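Local coordinates for neurogenic locus protein delta (Drosophila melanogaster, PDB 7ALK) that acts as a ligand for the Notch receptor, required for correct separation of neural and epidermal lineages, and is represented here by its C2-like, DSL and first EGF-like domains, at residues 17-22 / 124-129; 37-42 / 110-115; 134-139 / 158-163. All blocks are in the same frame, centred on the assembly; numbering follows the deposited sequence.

Contact 1 (17-22 / 124-129); sequences RDNEGR and KLLIQR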
loop_
_atom_site.group_PDB
_atom_site.type_symbol
_atom_site.label_atom_id
_atom_site.label_comp_id
_atom_site.label_asym_id
_atom_site.label_seq_id
_atom_site.Cartn_x
_atom_site.Cartn_y
_atom_site.Cartn_z
ATOM N N ARG A 17 -21.647 -11.448 18.679
ATOM C CA ARG A 17 -22.600 -12.283 17.963
ATOM C C ARG A 17 -22.014 -12.756 16.633
ATOM O O ARG A 17 -20.863 -12.474 16.290
ATOM C CB ARG A 17 -23.918 -11.533 17.759
ATOM C CG ARG A 17 -24.650 -11.261 19.061
ATOM C CD ARG A 17 -26.024 -10.652 18.837
ATOM N NE ARG A 17 -26.677 -10.343 20.103
ATOM C CZ ARG A 17 -27.359 -11.219 20.829
ATOM N NH1 ARG A 17 -27.502 -12.475 20.440
ATOM N NH2 ARG A 17 -27.909 -10.826 21.974
ATOM N N ASP A 18 -22.836 -13.482 15.882
ATOM C CA ASP A 18 -22.414 -14.246 14.717
ATOM C C ASP A 18 -23.107 -13.716 13.467
ATOM O O ASP A 18 -24.056 -12.931 13.536
ATOM C CB ASP A 18 -22.725 -15.738 14.922
ATOM C CG ASP A 18 -22.000 -16.643 13.943
ATOM O OD1 ASP A 18 -21.701 -16.201 12.816
ATOM O OD2 ASP A 18 -21.733 -17.808 14.308
ATOM N N ASN A 19 -22.607 -14.159 12.308
ATOM C CA ASN A 19 -23.250 -13.834 11.039
ATOM C C ASN A 19 -24.682 -14.348 10.990
ATOM O O ASN A 19 -25.545 -13.728 10.358
ATOM C CB ASN A 19 -22.439 -14.420 9.882
ATOM C CG ASN A 19 -22.651 -13.673 8.580
ATOM O OD1 ASN A 19 -23.598 -12.900 8.439
ATOM N ND2 ASN A 19 -21.766 -13.905 7.616
ATOM N N GLU A 20 -24.952 -15.473 11.647
ATOM C CA GLU A 20 -26.281 -16.062 11.688
ATOM C C GLU A 20 -27.114 -15.570 12.865
ATOM O O GLU A 20 -28.260 -16.006 13.017
ATOM C CB GLU A 20 -26.174 -17.590 11.729
ATOM C CG GLU A 20 -25.374 -18.121 12.908
ATOM C CD GLU A 20 -25.157 -19.619 12.836
ATOM O OE1 GLU A 20 -25.816 -20.274 12.001
ATOM O OE2 GLU A 20 -24.328 -20.141 13.611
ATOM N N GLY A 21 -26.572 -14.681 13.701
ATOM C CA GLY A 21 -27.291 -14.090 14.809
ATOM C C GLY A 21 -26.883 -14.625 16.168
ATOM O O GLY A 21 -26.965 -13.891 17.161
ATOM N N ARG A 22 -26.445 -15.880 16.233
ATOM C CA ARG A 22 -26.059 -16.490 17.497
ATOM C C ARG A 22 -24.783 -15.820 18.020
ATOM O O ARG A 22 -24.257 -14.876 17.428
ATOM C CB ARG A 22 -25.889 -17.999 17.314
ATOM C CG ARG A 22 -25.843 -18.815 18.607
ATOM C CD ARG A 22 -25.891 -20.310 18.339
ATOM N NE ARG A 22 -24.995 -21.046 19.223
ATOM C CZ ARG A 22 -25.386 -21.991 20.067
ATOM N NH1 ARG A 22 -26.658 -22.341 20.174
ATOM N NH2 ARG A 22 -24.478 -22.599 20.826
ATOM N N LYS A 124 -14.316 -22.306 15.152
ATOM C CA LYS A 124 -14.327 -21.098 14.338
ATOM C C LYS A 124 -15.728 -20.837 13.803
ATOM O O LYS A 124 -16.448 -21.769 13.433
ATOM C CB LYS A 124 -13.327 -21.205 13.179
ATOM C CG LYS A 124 -13.598 -22.362 12.236
ATOM C CD LYS A 124 -12.637 -22.370 11.062
ATOM C CE LYS A 124 -13.031 -23.437 10.056
ATOM N NZ LYS A 124 -12.020 -23.586 8.981
ATOM N N LEU A 125 -16.108 -19.560 13.773
ATOM C CA LEU A 125 -17.394 -19.125 13.240
ATOM C C LEU A 125 -17.187 -17.842 12.451
ATOM O O LEU A 125 -16.563 -16.900 12.948
ATOM C CB LEU A 125 -18.419 -18.896 14.358
ATOM C CG LEU A 125 -18.747 -20.062 15.295
ATOM C CD1 LEU A 125 -19.625 -19.591 16.442
ATOM C CD2 LEU A 125 -19.423 -21.190 14.533
ATOM N N LEU A 126 -17.710 -17.807 11.226
ATOM C CA LEU A 126 -17.594 -16.623 10.382
ATOM C C LEU A 126 -18.494 -15.513 10.910
ATOM O O LEU A 126 -19.713 -15.687 11.001
ATOM C CB LEU A 126 -17.959 -16.967 8.940
ATOM C CG LEU A 126 -18.168 -15.786 7.986
ATOM C CD1 LEU A 126 -16.858 -15.058 7.720
ATOM C CD2 LEU A 126 -18.804 -16.250 6.686
ATOM N N ILE A 127 -17.900 -14.371 11.245
ATOM C CA ILE A 127 -18.660 -13.246 11.786
ATOM C C ILE A 127 -19.228 -12.369 10.676
ATOM O O ILE A 127 -20.425 -12.075 10.654
ATOM C CB ILE A 127 -17.783 -12.421 12.751
ATOM C CG1 ILE A 127 -16.957 -13.335 13.654
ATOM C CG2 ILE A 127 -18.646 -11.500 13.591
ATOM C CD1 ILE A 127 -15.951 -12.587 14.495
ATOM N N GLN A 128 -18.384 -11.930 9.745
ATOM C CA GLN A 128 -18.823 -11.034 8.686
ATOM C C GLN A 128 -17.945 -11.233 7.461
ATOM O O GLN A 128 -16.764 -11.569 7.573
ATOM C CB GLN A 128 -18.777 -9.567 9.133
ATOM C CG GLN A 128 -19.388 -8.593 8.138
ATOM C CD GLN A 128 -19.242 -7.148 8.564
ATOM O OE1 GLN A 128 -18.962 -6.856 9.726
ATOM N NE2 GLN A 128 -19.431 -6.233 7.622
ATOM N N ARG A 129 -18.537 -11.016 6.287
ATOM C CA ARG A 129 -17.834 -11.093 5.014
ATOM C C ARG A 129 -18.210 -9.888 4.165
ATOM O O ARG A 129 -19.392 -9.550 4.053
ATOM C CB ARG A 129 -18.175 -12.387 4.269
ATOM C CG ARG A 129 -17.519 -12.508 2.905
ATOM C CD ARG A 129 -18.149 -13.627 2.100
ATOM N NE ARG A 129 -18.154 -14.883 2.838
ATOM C CZ ARG A 129 -17.313 -15.883 2.617
ATOM N NH1 ARG A 129 -16.394 -15.815 1.666
ATOM N NH2 ARG A 129 -17.393 -16.977 3.368
#
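The carboxylate of Asp18 has Leu125 on one side of its plane: CB and CD1 both lie on that side, each 3.5 Å from OD2, and the two side chains cross at about a right angle. The Asn19 amide has the carbonyl oxygen of Ile127 above its plane, 3.4 Å from CG, while ND2 comes 3.9 Å from Leu126 CD2. Asn19 and Leu126 lie side by side and point the same way. CG of Asp18 stands anti to its backbone N (chi1 -165°), which brings it closer to Leu125 than CB is. The segment 17-22 is a loop with a type I beta turn from Asp18 to Gly21, closed by Gly21 N to Asp18 O at 3.1 Å. It packs on an outermost strand of a four-stranded antiparallel sheet in the C2-like domain, where Ile127 and Gln128 both face Ala110 in a classic beta bulge. Ile127 turns its side chain from the loop toward Phe11 and Cys39, yet its CG2 still lies 3.6 Å from Arg17 O. At the bulge, Gln128 sends its amide away from the loop, and OE1 bonds to Thr152 OG1.

Contact 2 (37-42 / 110-115); sequences GSCKTR and AWHDTN. With NAG (2-acetamido-2-deoxy-beta-D-glucopyranose), chain B.
Two inner strands of the four-stranded antiparallel sheet of the C2-like domain, 40-48 and 103-113, meet here just beside an N-glycan. Arg42 and Trp111 form a hydrogen-bonded pair: Arg42 N reaches Trp111 O at 2.7 Å, and Trp111 N returns to Arg42 O at 3.0 Å. Thr41 and His112 are the neighbouring non-hydrogen-bonded pair, beyond which Asp113 N bonds to Lys40 O at 3.0 Å. The His112 ring carries ND1 to the backbone N of Lys40, which approaches at the ring edge in a weak, bent hydrogen bond. Cys39, disulfide-bonded to Cys24, sets SG obliquely to the same ring, 3.7 Å from His112 CB. On the sheet face bearing Trp111, Arg42 bends at chi3 (69°) and its guanidinium makes a salt bridge to Asp113, NH1 to OD2 at 2.6 Å. That bond meets OD2 nearly along its C-O axis, with the two flat groups only 15° apart. NE bonds to Thr67 O on the adjoining strand, so a second bond fixes how the guanidinium is turned. The sugar is linked through Asn115 ND2 to C1, and its acetamide methyl, C8, sits over the centre of one guanidinium face, 3.5 Å from Arg42 CZ.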
loop_
_atom_site.group_PDB
_atom_site.type_symbol
_atom_site.label_atom_id
_atom_site.label_comp_id
_atom_site.label_asym_id
_atom_site.label_seq_id
_atom_site.Cartn_x
_atom_site.Cartn_y
_atom_site.Cartn_z
ATOM N N GLY A 37 -18.718 -14.601 26.991
ATOM C CA GLY A 37 -17.552 -15.243 26.412
ATOM C C GLY A 37 -16.802 -14.414 25.390
ATOM O O GLY A 37 -15.638 -14.701 25.091
ATOM N N SER A 38 -17.464 -13.394 24.837
ATOM C CA SER A 38 -16.886 -12.492 23.843
ATOM C C SER A 38 -16.493 -13.222 22.561
ATOM O O SER A 38 -16.596 -14.450 22.473
ATOM C CB SER A 38 -15.677 -11.749 24.421
ATOM O OG SER A 38 -14.550 -12.603 24.526
ATOM N N CYS A 39 -16.039 -12.470 21.560
ATOM C CA CYS A 39 -15.762 -12.995 20.226
ATOM C C CYS A 39 -14.299 -12.743 19.883
ATOM O O CYS A 39 -13.916 -11.610 19.575
ATOM C CB CYS A 39 -16.684 -12.348 19.193
ATOM S SG CYS A 39 -17.027 -13.369 17.750
ATOM N N LYS A 40 -13.488 -13.799 19.924
ATOM C CA LYS A 40 -12.063 -13.695 19.621
ATOM C C LYS A 40 -11.895 -13.579 18.110
ATOM O O LYS A 40 -12.027 -14.570 17.384
ATOM C CB LYS A 40 -11.317 -14.902 20.181
ATOM C CG LYS A 40 -11.729 -15.253 21.604
ATOM C CD LYS A 40 -10.562 -15.772 22.430
ATOM C CE LYS A 40 -9.566 -14.667 22.731
ATOM N NZ LYS A 40 -8.426 -15.145 23.560
ATOM N N THR A 41 -11.587 -12.374 17.636
ATOM C CA THR A 41 -11.720 -12.024 16.227
ATOM C C THR A 41 -10.375 -12.091 15.509
ATOM O O THR A 41 -9.412 -11.433 15.919
ATOM C CB THR A 41 -12.320 -10.626 16.079
ATOM O OG1 THR A 41 -13.569 -10.565 16.779
ATOM C CG2 THR A 41 -12.547 -10.295 14.611
ATOM N N ARG A 42 -10.322 -12.876 14.434
ATOM C CA ARG A 42 -9.252 -12.837 13.449
ATOM C C ARG A 42 -9.792 -12.226 12.160
ATOM O O ARG A 42 -10.967 -11.861 12.062
ATOM C CB ARG A 42 -8.686 -14.235 13.184
ATOM C CG ARG A 42 -8.242 -14.984 14.418
ATOM C CD ARG A 42 -7.879 -16.425 14.092
ATOM N NE ARG A 42 -6.669 -16.532 13.285
ATOM C CZ ARG A 42 -6.130 -17.680 12.896
ATOM N NH1 ARG A 42 -6.685 -18.843 13.200
ATOM N NH2 ARG A 42 -5.003 -17.662 12.191
ATOM N N ALA A 110 -14.176 -11.392 8.706
ATOM C CA ALA A 110 -13.922 -11.362 10.140
ATOM C C ALA A 110 -14.390 -12.680 10.740
ATOM O O ALA A 110 -15.537 -13.088 10.530
ATOM C CB ALA A 110 -14.637 -10.185 10.804
ATOM N N TRP A 111 -13.504 -13.345 11.477
ATOM C CA TRP A 111 -13.756 -14.695 11.959
ATOM C C TRP A 111 -13.580 -14.777 13.467
ATOM O O TRP A 111 -12.739 -14.092 14.053
ATOM C CB TRP A 111 -12.819 -15.711 11.298
ATOM C CG TRP A 111 -13.248 -16.140 9.940
ATOM C CD1 TRP A 111 -13.096 -15.447 8.777
ATOM C CD2 TRP A 111 -13.896 -17.370 9.595
ATOM N NE1 TRP A 111 -13.611 -16.168 7.727
ATOM C CE2 TRP A 111 -14.108 -17.353 8.203
ATOM C CE3 TRP A 111 -14.318 -18.483 10.329
ATOM C CZ2 TRP A 111 -14.725 -18.404 7.530
ATOM C CZ3 TRP A 111 -14.929 -19.525 9.659
ATOM C CH2 TRP A 111 -15.127 -19.480 8.273
ATOM N N HIS A 112 -14.390 -15.630 14.087
ATOM C CA HIS A 112 -14.186 -16.032 15.468
ATOM C C HIS A 112 -13.314 -17.281 15.504
ATOM O O HIS A 112 -13.359 -18.116 14.598
ATOM C CB HIS A 112 -15.521 -16.302 16.163
ATOM C CG HIS A 112 -15.386 -16.980 17.492
ATOM N ND1 HIS A 112 -15.025 -16.307 18.639
ATOM C CD2 HIS A 112 -15.557 -18.273 17.854
ATOM C CE1 HIS A 112 -14.984 -17.153 19.651
ATOM N NE2 HIS A 112 -15.302 -18.354 19.201
ATOM N N ASP A 113 -12.508 -17.397 16.557
ATOM C CA ASP A 113 -11.580 -18.519 16.672
ATOM C C ASP A 113 -11.184 -18.680 18.130
ATOM O O ASP A 113 -10.595 -17.765 18.714
ATOM C CB ASP A 113 -10.347 -18.289 15.798
ATOM C CG ASP A 113 -9.761 -19.579 15.262
ATOM O OD1 ASP A 113 -10.464 -20.610 15.293
ATOM O OD2 ASP A 113 -8.596 -19.560 14.807
ATOM N N THR A 114 -11.502 -19.832 18.715
ATOM C CA THR A 114 -11.101 -20.102 20.084
ATOM C C THR A 114 -9.600 -20.380 20.148
ATOM O O THR A 114 -8.934 -20.597 19.130
ATOM C CB THR A 114 -11.891 -21.279 20.656
ATOM O OG1 THR A 114 -11.647 -22.450 19.866
ATOM C CG2 THR A 114 -13.379 -20.971 20.652
ATOM N N ASN A 115 -9.064 -20.371 21.366
ATOM C CA ASN A 115 -7.623 -20.491 21.544
ATOM C C ASN A 115 -7.280 -20.986 22.944
ATOM O O ASN A 115 -6.445 -20.390 23.634
ATOM C CB ASN A 115 -6.954 -19.143 21.261
ATOM C CG ASN A 115 -5.463 -19.262 21.009
ATOM O OD1 ASN A 115 -4.860 -20.309 21.245
ATOM N ND2 ASN A 115 -4.857 -18.178 20.528
HETATM C C1 NAG B . -3.443 -18.175 20.266
HETATM C C2 NAG B . -3.009 -17.023 19.377
HETATM C C3 NAG B . -1.508 -17.094 19.133
HETATM C C4 NAG B . -0.754 -17.119 20.459
HETATM C C5 NAG B . -1.319 -18.170 21.418
HETATM C C6 NAG B . -0.809 -17.986 22.828
HETATM C C7 NAG B . -3.661 -17.899 17.153
HETATM C C8 NAG B . -4.502 -17.647 15.939
HETATM N N2 NAG B . -3.745 -16.978 18.122
HETATM O O3 NAG B . -1.121 -15.968 18.351
HETATM O O4 NAG B . 0.615 -17.444 20.241
HETATM O O5 NAG B . -2.753 -18.102 21.505
HETATM O O6 NAG B . -1.267 -16.759 23.380
HETATM O O7 NAG B . -2.948 -18.895 17.250
#

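Contact 3 (134-139 / 158-163); sequences QVLEVS and FRVTCD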
loop_
_atom_site.group_PDB
_atom_site.type_symbol
_atom_site.label_atom_id
_atom_site.label_comp_id
_atom_site.label_asym_id
_atom_site.label_seq_id
_atom_site.Cartn_x
_atom_site.Cartn_y
_atom_site.Cartn_z
ATOM N N GLN A 134 -13.872 -2.763 -7.445
ATOM C CA GLN A 134 -14.051 -1.454 -8.064
ATOM C C GLN A 134 -12.767 -1.059 -8.789
ATOM O O GLN A 134 -11.766 -1.781 -8.767
ATOM C CB GLN A 134 -14.445 -0.409 -7.018
ATOM C CG GLN A 134 -13.341 -0.089 -6.025
ATOM C CD GLN A 134 -13.691 1.069 -5.112
ATOM O OE1 GLN A 134 -12.936 2.035 -4.999
ATOM N NE2 GLN A 134 -14.839 0.974 -4.449
ATOM N N VAL A 135 -12.813 0.104 -9.437
ATOM C CA VAL A 135 -11.697 0.640 -10.211
ATOM C C VAL A 135 -10.917 1.598 -9.321
ATOM O O VAL A 135 -11.472 2.584 -8.821
ATOM C CB VAL A 135 -12.190 1.351 -11.482
ATOM C CG1 VAL A 135 -11.015 1.859 -12.303
ATOM C CG2 VAL A 135 -13.068 0.424 -12.309
ATOM N N LEU A 136 -9.628 1.323 -9.132
ATOM C CA LEU A 136 -8.783 2.099 -8.235
ATOM C C LEU A 136 -7.579 2.644 -8.991
ATOM O O LEU A 136 -6.913 1.909 -9.727
ATOM C CB LEU A 136 -8.327 1.251 -7.043
ATOM C CG LEU A 136 -7.530 1.966 -5.950
ATOM C CD1 LEU A 136 -8.181 3.288 -5.589
ATOM C CD2 LEU A 136 -7.419 1.082 -4.724
ATOM N N GLU A 137 -7.303 3.927 -8.796
ATOM C CA GLU A 137 -6.200 4.619 -9.445
ATOM C C GLU A 137 -5.038 4.795 -8.474
ATOM O O GLU A 137 -5.213 4.799 -7.252
ATOM C CB GLU A 137 -6.657 5.984 -9.974
ATOM C CG GLU A 137 -7.305 6.894 -8.927
ATOM C CD GLU A 137 -8.734 6.496 -8.584
ATOM O OE1 GLU A 137 -9.295 5.623 -9.278
ATOM O OE2 GLU A 137 -9.291 7.053 -7.613
ATOM N N VAL A 138 -3.842 4.943 -9.036
ATOM C CA VAL A 138 -2.632 5.092 -8.235
ATOM C C VAL A 138 -2.597 6.498 -7.645
ATOM O O VAL A 138 -2.500 7.489 -8.376
ATOM C CB VAL A 138 -1.377 4.810 -9.073
ATOM C CG1 VAL A 138 -0.131 5.286 -8.342
ATOM C CG2 VAL A 138 -1.274 3.326 -9.380
ATOM N N SER A 139 -2.676 6.583 -6.320
ATOM C CA SER A 139 -2.663 7.864 -5.629
ATOM C C SER A 139 -2.266 7.635 -4.179
ATOM O O SER A 139 -2.516 6.566 -3.616
ATOM C CB SER A 139 -4.026 8.560 -5.706
ATOM O OG SER A 139 -4.096 9.642 -4.793
ATOM N N PHE A 158 -7.987 1.887 2.046
ATOM C CA PHE A 158 -7.278 1.141 1.014
ATOM C C PHE A 158 -6.753 2.106 -0.038
ATOM O O PHE A 158 -7.382 3.125 -0.336
ATOM C CB PHE A 158 -8.173 0.080 0.360
ATOM C CG PHE A 158 -9.398 0.642 -0.310
ATOM C CD1 PHE A 158 -10.541 0.919 0.421
ATOM C CD2 PHE A 158 -9.406 0.883 -1.675
ATOM C CE1 PHE A 158 -11.668 1.433 -0.196
ATOM C CE2 PHE A 158 -10.530 1.396 -2.296
ATOM C CZ PHE A 158 -11.661 1.671 -1.556
ATOM N N ARG A 159 -5.592 1.771 -0.601
ATOM C CA ARG A 159 -4.983 2.584 -1.645
ATOM C C ARG A 159 -3.907 1.768 -2.346
ATOM O O ARG A 159 -3.503 0.700 -1.880
ATOM C CB ARG A 159 -4.381 3.872 -1.077
ATOM C CG ARG A 159 -3.094 3.649 -0.304
ATOM C CD ARG A 159 -2.512 4.956 0.197
ATOM N NE ARG A 159 -1.233 4.753 0.866
ATOM C CZ ARG A 159 -0.548 5.709 1.477
ATOM N NH1 ARG A 159 -0.990 6.955 1.520
ATOM N NH2 ARG A 159 0.611 5.408 2.056
ATOM N N VAL A 160 -3.450 2.292 -3.482
ATOM C CA VAL A 160 -2.309 1.754 -4.214
ATOM C C VAL A 160 -1.301 2.877 -4.397
ATOM O O VAL A 160 -1.658 3.967 -4.859
ATOM C CB VAL A 160 -2.716 1.171 -5.580
ATOM C CG1 VAL A 160 -1.581 0.331 -6.155
ATOM C CG2 VAL A 160 -3.979 0.353 -5.460
ATOM N N THR A 161 -0.048 2.614 -4.034
ATOM C CA THR A 161 1.026 3.584 -4.172
ATOM C C THR A 161 2.239 2.911 -4.793
ATOM O O THR A 161 2.495 1.726 -4.565
ATOM C CB THR A 161 1.414 4.204 -2.820
ATOM O OG1 THR A 161 1.711 3.163 -1.882
ATOM C CG2 THR A 161 0.282 5.066 -2.280
ATOM N N CYS A 162 2.985 3.677 -5.583
ATOM C CA CYS A 162 4.169 3.150 -6.243
ATOM C C CYS A 162 5.319 3.000 -5.252
ATOM O O CYS A 162 5.403 3.716 -4.249
ATOM C CB CYS A 162 4.597 4.058 -7.397
ATOM S SG CYS A 162 3.350 4.321 -8.686
ATOM N N ASP A 163 6.207 2.054 -5.544
ATOM C CA ASP A 163 7.393 1.865 -4.724
ATOM C C ASP A 163 8.372 3.019 -4.936
ATOM O O ASP A 163 8.182 3.887 -5.794
ATOM C CB ASP A 163 8.065 0.531 -5.049
ATOM C CG ASP A 163 7.315 -0.657 -4.477
ATOM O OD1 ASP A 163 6.297 -0.445 -3.786
ATOM O OD2 ASP A 163 7.745 -1.804 -4.721
#
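Gln134 meets Phe158 tip to tip: its OE1 lies at the edge of the ring, 3.7 Å from CE2, with the amide and ring planes 82° apart. That oxygen is held by Lys143 NZ, and the residue also touches a glycan sugar. Leu136 follows; with CG anti to the backbone N (chi1 -175°), that atom is carried toward strand 153-161. Its CD2 wedges between Phe158 CD2, at the ring edge, and Val160 CG2, 3.6 Å from each. Phe4 from strand 3-12 packs against all three side chains, so the methyl lies within the apolar interior joining the two sheets of the C2-like domain. An alanine in place of Phe158 would probably open a gap here, leaving Leu136 CD2 and the tip of Gln134 without the ring edge they rest on. Val138 turns CG1 to Cys162 SG at 3.6 Å, and that sulfur is disulfide-bonded to Cys171, so the packing reaches a disulfide of the DSL region. Ser139 then gives a backbone bond, N to Val160 O at 3.2 Å. Apolar packing thus carries most of the joint between 134-139 and 158-163, and this single hydrogen bond across it fixes no continuous strand pairing.

Overall arrangement
Contacts 1 and 2 sit side by side, centres about 10 Å apart, and use adjacent strands of one sheet: Leu125 O lies 2.8 Å from His112 N, and Ile127 N lies 2.8 Å from Ala110 O. Contact 3 is about 31 Å from each, centre to centre, yet it shares strand 124-135 with contact 1. All three are partly buried, and chemistry follows place. Contact 1 is loop-on-strand packing without a hydrogen bond across it, buried Asp18 and Ile127 beside exposed Asn19. Contact 2 is strand pairing, with His112 and Cys39 buried and the salt bridge and glycan toward the surface. Contact 3 brings both sheets together through buried Leu136, Phe158 and Val160.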